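Local coordinates for regulatory protein SWI6 (Saccharomyces cerevisiae, PDB 2XFV) that partners Swi4 or Mbp1 in the SBF and MBF complexes that drive cell-cycle-dependent transcription, and is represented here by its amino-terminal domain, at residues L29-H41 / S53-Y67. Numbering follows the deposited sequence.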
loop_
_atom_site.group_PDB
_atom_site.type_symbol
_atom_site.label_atom_id
_atom_site.label_comp_id
_atom_site.label_asym_id
_atom_site.label_seq_id
_atom_site.Cartn_x
_atom_site.Cartn_y
_atom_site.Cartn_z
ATOM N N LEU A 29 8.203 14.465 -5.795
ATOM C CA LEU A 29 9.430 14.591 -6.578
ATOM C C LEU A 29 10.000 13.226 -6.963
ATOM O O LEU A 29 10.225 12.371 -6.098
ATOM C CB LEU A 29 10.466 15.389 -5.764
ATOM C CG LEU A 29 11.635 16.060 -6.476
ATOM C CD1 LEU A 29 11.148 17.097 -7.506
ATOM C CD2 LEU A 29 12.579 16.702 -5.421
ATOM N N LEU A 30 10.251 13.024 -8.260
ATOM C CA LEU A 30 10.736 11.726 -8.753
ATOM C C LEU A 30 12.130 11.378 -8.243
ATOM O O LEU A 30 12.409 10.223 -7.906
ATOM C CB LEU A 30 10.762 11.705 -10.288
ATOM C CG LEU A 30 11.387 10.451 -10.933
ATOM C CD1 LEU A 30 10.534 9.209 -10.637
ATOM C CD2 LEU A 30 11.583 10.626 -12.461
ATOM N N LYS A 31 13.027 12.363 -8.212
ATOM C CA LYS A 31 14.451 12.034 -8.067
ATOM C C LYS A 31 14.764 11.205 -6.817
ATOM O O LYS A 31 15.655 10.345 -6.847
ATOM C CB LYS A 31 15.330 13.293 -8.084
ATOM C CG LYS A 31 15.130 14.180 -6.875
ATOM C CD LYS A 31 16.389 14.965 -6.511
ATOM C CE LYS A 31 16.646 16.106 -7.464
ATOM N NZ LYS A 31 17.626 17.077 -6.899
ATOM N N HIS A 32 14.053 11.471 -5.718
ATOM C CA HIS A 32 14.276 10.763 -4.450
ATOM C C HIS A 32 14.106 9.241 -4.529
ATOM O O HIS A 32 14.667 8.513 -3.717
ATOM C CB HIS A 32 13.348 11.302 -3.343
ATOM C CG HIS A 32 13.614 12.731 -2.969
ATOM N ND1 HIS A 32 14.886 13.256 -2.891
ATOM C CD2 HIS A 32 12.771 13.735 -2.633
ATOM C CE1 HIS A 32 14.814 14.527 -2.531
ATOM N NE2 HIS A 32 13.542 14.844 -2.371
ATOM N N PHE A 33 13.321 8.773 -5.494
ATOM C CA PHE A 33 13.040 7.346 -5.649
ATOM C C PHE A 33 14.111 6.605 -6.446
ATOM O O PHE A 33 14.182 5.376 -6.398
ATOM C CB PHE A 33 11.705 7.143 -6.395
ATOM C CG PHE A 33 10.480 7.410 -5.562
ATOM C CD1 PHE A 33 9.885 6.384 -4.834
ATOM C CD2 PHE A 33 9.902 8.678 -5.535
ATOM C CE1 PHE A 33 8.744 6.622 -4.066
ATOM C CE2 PHE A 33 8.756 8.920 -4.775
ATOM C CZ PHE A 33 8.185 7.895 -4.042
ATOM N N LEU A 34 14.933 7.332 -7.196
ATOM C CA LEU A 34 15.755 6.673 -8.223
ATOM C C LEU A 34 16.851 5.712 -7.727
ATOM O O LEU A 34 17.009 4.622 -8.292
ATOM C CB LEU A 34 16.308 7.688 -9.237
ATOM C CG LEU A 34 15.221 8.478 -9.982
ATOM C CD1 LEU A 34 15.869 9.513 -10.911
ATOM C CD2 LEU A 34 14.293 7.549 -10.771
ATOM N N PRO A 35 17.628 6.106 -6.697
ATOM C CA PRO A 35 18.646 5.150 -6.221
ATOM C C PRO A 35 18.073 3.797 -5.778
ATOM O O PRO A 35 18.606 2.744 -6.155
ATOM C CB PRO A 35 19.291 5.887 -5.036
ATOM C CG PRO A 35 19.172 7.345 -5.417
ATOM C CD PRO A 35 17.819 7.455 -6.121
ATOM N N ILE A 36 16.998 3.825 -4.996
ATOM C CA ILE A 36 16.352 2.597 -4.542
ATOM C C ILE A 36 15.708 1.832 -5.694
ATOM O O ILE A 36 15.763 0.606 -5.744
ATOM C CB ILE A 36 15.317 2.894 -3.427
ATOM C CG1 ILE A 36 16.054 3.210 -2.113
ATOM C CG2 ILE A 36 14.367 1.720 -3.233
ATOM C CD1 ILE A 36 15.165 3.839 -1.049
ATOM N N LEU A 37 15.100 2.556 -6.626
ATOM C CA LEU A 37 14.457 1.906 -7.770
ATOM C C LEU A 37 15.463 1.180 -8.659
ATOM O O LEU A 37 15.186 0.083 -9.161
ATOM C CB LEU A 37 13.648 2.928 -8.587
ATOM C CG LEU A 37 12.757 2.372 -9.710
ATOM C CD1 LEU A 37 11.751 1.340 -9.180
ATOM C CD2 LEU A 37 12.019 3.517 -10.431
ATOM N N GLN A 38 16.621 1.799 -8.876
ATOM C CA GLN A 38 17.687 1.170 -9.658
ATOM C C GLN A 38 18.204 -0.110 -8.986
ATOM O O GLN A 38 18.414 -1.144 -9.646
ATOM C CB GLN A 38 18.842 2.165 -9.892
ATOM C CG GLN A 38 20.006 1.605 -10.727
ATOM C CD GLN A 38 19.620 1.322 -12.171
ATOM O OE1 GLN A 38 19.749 0.193 -12.654
ATOM N NE2 GLN A 38 19.139 2.344 -12.868
ATOM N N GLN A 39 18.412 -0.053 -7.672
ATOM C CA GLN A 39 18.878 -1.231 -6.945
ATOM C C GLN A 39 17.836 -2.350 -6.983
ATOM O O GLN A 39 18.167 -3.520 -7.178
ATOM C CB GLN A 39 19.242 -0.880 -5.494
ATOM C CG GLN A 39 19.921 -2.020 -4.748
ATOM C CD GLN A 39 21.261 -2.394 -5.359
ATOM O OE1 GLN A 39 22.147 -1.553 -5.495
ATOM N NE2 GLN A 39 21.413 -3.661 -5.729
ATOM N N TYR A 40 16.575 -1.987 -6.791
ATOM C CA TYR A 40 15.489 -2.958 -6.881
ATOM C C TYR A 40 15.506 -3.648 -8.242
ATOM O O TYR A 40 15.419 -4.883 -8.333
ATOM C CB TYR A 40 14.149 -2.266 -6.664
ATOM C CG TYR A 40 12.964 -3.199 -6.701
ATOM C CD1 TYR A 40 12.726 -4.091 -5.659
ATOM C CD2 TYR A 40 12.077 -3.186 -7.772
ATOM C CE1 TYR A 40 11.632 -4.941 -5.685
ATOM C CE2 TYR A 40 10.979 -4.042 -7.805
ATOM C CZ TYR A 40 10.765 -4.912 -6.754
ATOM O OH TYR A 40 9.683 -5.766 -6.772
ATOM N N HIS A 41 15.627 -2.854 -9.303
ATOM C CA HIS A 41 15.742 -3.410 -10.650
ATOM C C HIS A 41 16.924 -4.375 -10.778
ATOM O O HIS A 41 16.798 -5.456 -11.366
ATOM C CB HIS A 41 15.866 -2.291 -11.689
ATOM C CG HIS A 41 15.964 -2.787 -13.098
ATOM N ND1 HIS A 41 17.162 -3.125 -13.688
ATOM C CD2 HIS A 41 15.007 -3.022 -14.028
ATOM C CE1 HIS A 41 16.940 -3.541 -14.923
ATOM N NE2 HIS A 41 15.641 -3.486 -15.154
ATOM N N SER A 53 25.553 6.367 -4.719
ATOM C CA SER A 53 25.241 6.332 -6.141
ATOM C C SER A 53 24.013 7.163 -6.476
ATOM O O SER A 53 23.065 7.242 -5.689
ATOM C CB SER A 53 25.023 4.892 -6.610
ATOM O OG SER A 53 23.691 4.471 -6.354
ATOM N N PHE A 54 24.030 7.786 -7.650
ATOM C CA PHE A 54 22.813 8.365 -8.187
ATOM C C PHE A 54 22.689 8.159 -9.696
ATOM O O PHE A 54 23.602 8.479 -10.461
ATOM C CB PHE A 54 22.634 9.834 -7.817
ATOM C CG PHE A 54 21.201 10.282 -7.898
ATOM C CD1 PHE A 54 20.627 10.594 -9.124
ATOM C CD2 PHE A 54 20.411 10.343 -6.754
ATOM C CE1 PHE A 54 19.297 10.981 -9.204
ATOM C CE2 PHE A 54 19.082 10.728 -6.826
ATOM C CZ PHE A 54 18.526 11.044 -8.047
ATOM N N PRO A 55 21.551 7.602 -10.116
ATOM C CA PRO A 55 21.298 7.216 -11.506
ATOM C C PRO A 55 21.459 8.379 -12.487
ATOM O O PRO A 55 20.973 9.475 -12.230
ATOM C CB PRO A 55 19.843 6.737 -11.467
ATOM C CG PRO A 55 19.672 6.214 -10.076
ATOM C CD PRO A 55 20.498 7.121 -9.201
ATOM N N THR A 56 22.131 8.126 -13.606
ATOM C CA THR A 56 22.264 9.136 -14.649
ATOM C C THR A 56 20.935 9.293 -15.370
ATOM O O THR A 56 20.011 8.491 -15.181
ATOM C CB THR A 56 23.320 8.734 -15.683
ATOM O OG1 THR A 56 22.880 7.559 -16.380
ATOM C CG2 THR A 56 24.669 8.466 -15.006
ATOM N N ASP A 57 20.824 10.323 -16.201
ATOM C CA ASP A 57 19.600 10.519 -16.971
ATOM C C ASP A 57 19.327 9.333 -17.893
ATOM O O ASP A 57 18.172 8.980 -18.143
ATOM C CB ASP A 57 19.669 11.817 -17.787
ATOM C CG ASP A 57 19.620 13.067 -16.914
ATOM O OD1 ASP A 57 19.387 12.949 -15.688
ATOM O OD2 ASP A 57 19.808 14.175 -17.461
ATOM N N GLU A 58 20.392 8.730 -18.417
ATOM C CA GLU A 58 20.257 7.570 -19.298
ATOM C C GLU A 58 19.681 6.375 -18.541
ATOM O O GLU A 58 18.800 5.672 -19.045
ATOM C CB GLU A 58 21.606 7.187 -19.920
ATOM C CG GLU A 58 21.530 5.984 -20.855
ATOM C CD GLU A 58 22.892 5.513 -21.339
ATOM O OE1 GLU A 58 23.903 6.188 -21.050
ATOM O OE2 GLU A 58 22.950 4.462 -22.014
ATOM N N GLU A 59 20.182 6.151 -17.332
ATOM C CA GLU A 59 19.662 5.102 -16.451
ATOM C C GLU A 59 18.207 5.400 -16.070
ATOM O O GLU A 59 17.365 4.500 -16.037
ATOM C CB GLU A 59 20.537 4.965 -15.200
ATOM C CG GLU A 59 21.920 4.378 -15.507
ATOM C CD GLU A 59 22.829 4.301 -14.283
ATOM O OE1 GLU A 59 22.910 5.287 -13.518
ATOM O OE2 GLU A 59 23.471 3.245 -14.098
ATOM N N ARG A 60 17.919 6.669 -15.791
ATOM C CA ARG A 60 16.564 7.100 -15.475
ATOM C C ARG A 60 15.603 6.775 -16.622
ATOM O O ARG A 60 14.494 6.303 -16.379
ATOM C CB ARG A 60 16.522 8.604 -15.159
ATOM C CG ARG A 60 15.143 9.117 -14.696
ATOM C CD ARG A 60 15.117 10.641 -14.518
ATOM N NE ARG A 60 15.346 11.341 -15.789
ATOM C CZ ARG A 60 15.715 12.616 -15.894
ATOM N NH1 ARG A 60 15.895 13.360 -14.807
ATOM N NH2 ARG A 60 15.913 13.152 -17.093
ATOM N N ASN A 61 16.008 7.041 -17.864
ATOM C CA ASN A 61 15.147 6.740 -19.013
ATOM C C ASN A 61 14.701 5.285 -18.974
ATOM O O ASN A 61 13.534 4.971 -19.225
ATOM C CB ASN A 61 15.869 6.973 -20.353
ATOM C CG ASN A 61 16.248 8.426 -20.597
ATOM O OD1 ASN A 61 15.620 9.359 -20.079
ATOM N ND2 ASN A 61 17.290 8.624 -21.413
ATOM N N LYS A 62 15.654 4.400 -18.692
ATOM C CA LYS A 62 15.420 2.956 -18.708
ATOM C C LYS A 62 14.452 2.516 -17.622
ATOM O O LYS A 62 13.647 1.613 -17.837
ATOM C CB LYS A 62 16.736 2.190 -18.527
ATOM C CG LYS A 62 17.391 1.718 -19.809
ATOM C CD LYS A 62 17.993 2.854 -20.587
ATOM C CE LYS A 62 19.173 2.365 -21.405
ATOM N NZ LYS A 62 20.021 3.497 -21.856
ATOM N N LEU A 63 14.557 3.130 -16.446
ATOM C CA LEU A 63 13.679 2.793 -15.327
ATOM C C LEU A 63 12.245 3.277 -15.574
ATOM O O LEU A 63 11.284 2.558 -15.301
ATOM C CB LEU A 63 14.223 3.392 -14.023
ATOM C CG LEU A 63 15.561 2.840 -13.516
ATOM C CD1 LEU A 63 16.065 3.688 -12.362
ATOM C CD2 LEU A 63 15.440 1.369 -13.086
ATOM N N LEU A 64 12.106 4.498 -16.084
ATOM C CA LEU A 64 10.784 5.044 -16.386
ATOM C C LEU A 64 10.097 4.190 -17.443
ATOM O O LEU A 64 8.893 3.920 -17.357
ATOM C CB LEU A 64 10.877 6.497 -16.869
ATOM C CG LEU A 64 11.366 7.539 -15.847
ATOM C CD1 LEU A 64 11.443 8.960 -16.469
ATOM C CD2 LEU A 64 10.471 7.560 -14.619
ATOM N N ALA A 65 10.859 3.781 -18.454
ATOM C CA ALA A 65 10.304 2.937 -19.515
ATOM C C ALA A 65 9.888 1.557 -18.982
ATOM O O ALA A 65 8.758 1.087 -19.217
ATOM C CB ALA A 65 11.310 2.794 -20.667
ATOM N N HIS A 66 10.794 0.909 -18.260
ATOM C CA HIS A 66 10.546 -0.457 -17.781
ATOM C C HIS A 66 9.367 -0.542 -16.801
ATOM O O HIS A 66 8.523 -1.445 -16.894
ATOM C CB HIS A 66 11.810 -1.032 -17.131
ATOM C CG HIS A 66 11.624 -2.406 -16.568
ATOM N ND1 HIS A 66 11.557 -3.533 -17.362
ATOM C CD2 HIS A 66 11.480 -2.834 -15.292
ATOM C CE1 HIS A 66 11.386 -4.598 -16.596
ATOM N NE2 HIS A 66 11.334 -4.200 -15.336
ATOM N N TYR A 67 9.310 0.400 -15.863
ATOM C CA TYR A 67 8.269 0.386 -14.831
ATOM C C TYR A 67 7.005 1.138 -15.244
ATOM O O TYR A 67 6.048 1.223 -14.474
ATOM C CB TYR A 67 8.809 0.921 -13.496
ATOM C CG TYR A 67 9.807 -0.030 -12.861
ATOM C CD1 TYR A 67 9.382 -1.225 -12.287
ATOM C CD2 TYR A 67 11.174 0.243 -12.883
ATOM C CE1 TYR A 67 10.284 -2.114 -11.726
ATOM C CE2 TYR A 67 12.095 -0.644 -12.316
ATOM C CZ TYR A 67 11.636 -1.822 -11.743
ATOM O OH TYR A 67 12.524 -2.717 -11.188
HETATM O O HOH W 1 21.203 2.514 -6.951
#
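The Y67 ring is filled on both faces: L37 CD1 lies over one, 4.0 Å from the centroid in a CH-pi contact, and CD2 of H66, the residue before Y67, covers the other. H41 presents its ring edge to the face of H66, a T-shaped pair with planes at 88°, while Y67 OH closes to 3.4 Å from H41 CB. Near the other end, the F54 ring has P55 CD over one face and K31 O at its edge, 3.2 Å from F54 CZ; P35 CG meets F54 CD2 at 3.5 Å. Between these aromatic flanks, L63 drops as a knob among L34, L37, Q38 and H41; its CG, anti to the carbonyl carbon (chi1 -66°), brings CD2 against H41 CB. The axes of helix segments 34-41 and 57-67 cross at 67°, and M92 of helix 83-92 also packs on L37 and Y67. An alanine in place of Y67 is likely to leave L37 CD1 and the H66 ring without the aromatic surface that separates them. One water, donating to P35 O and hydrogen-bonded with S53 OG, bridges the segments. No direct hydrogen bond joins them, an example of helices held chiefly by apolar and aromatic packing.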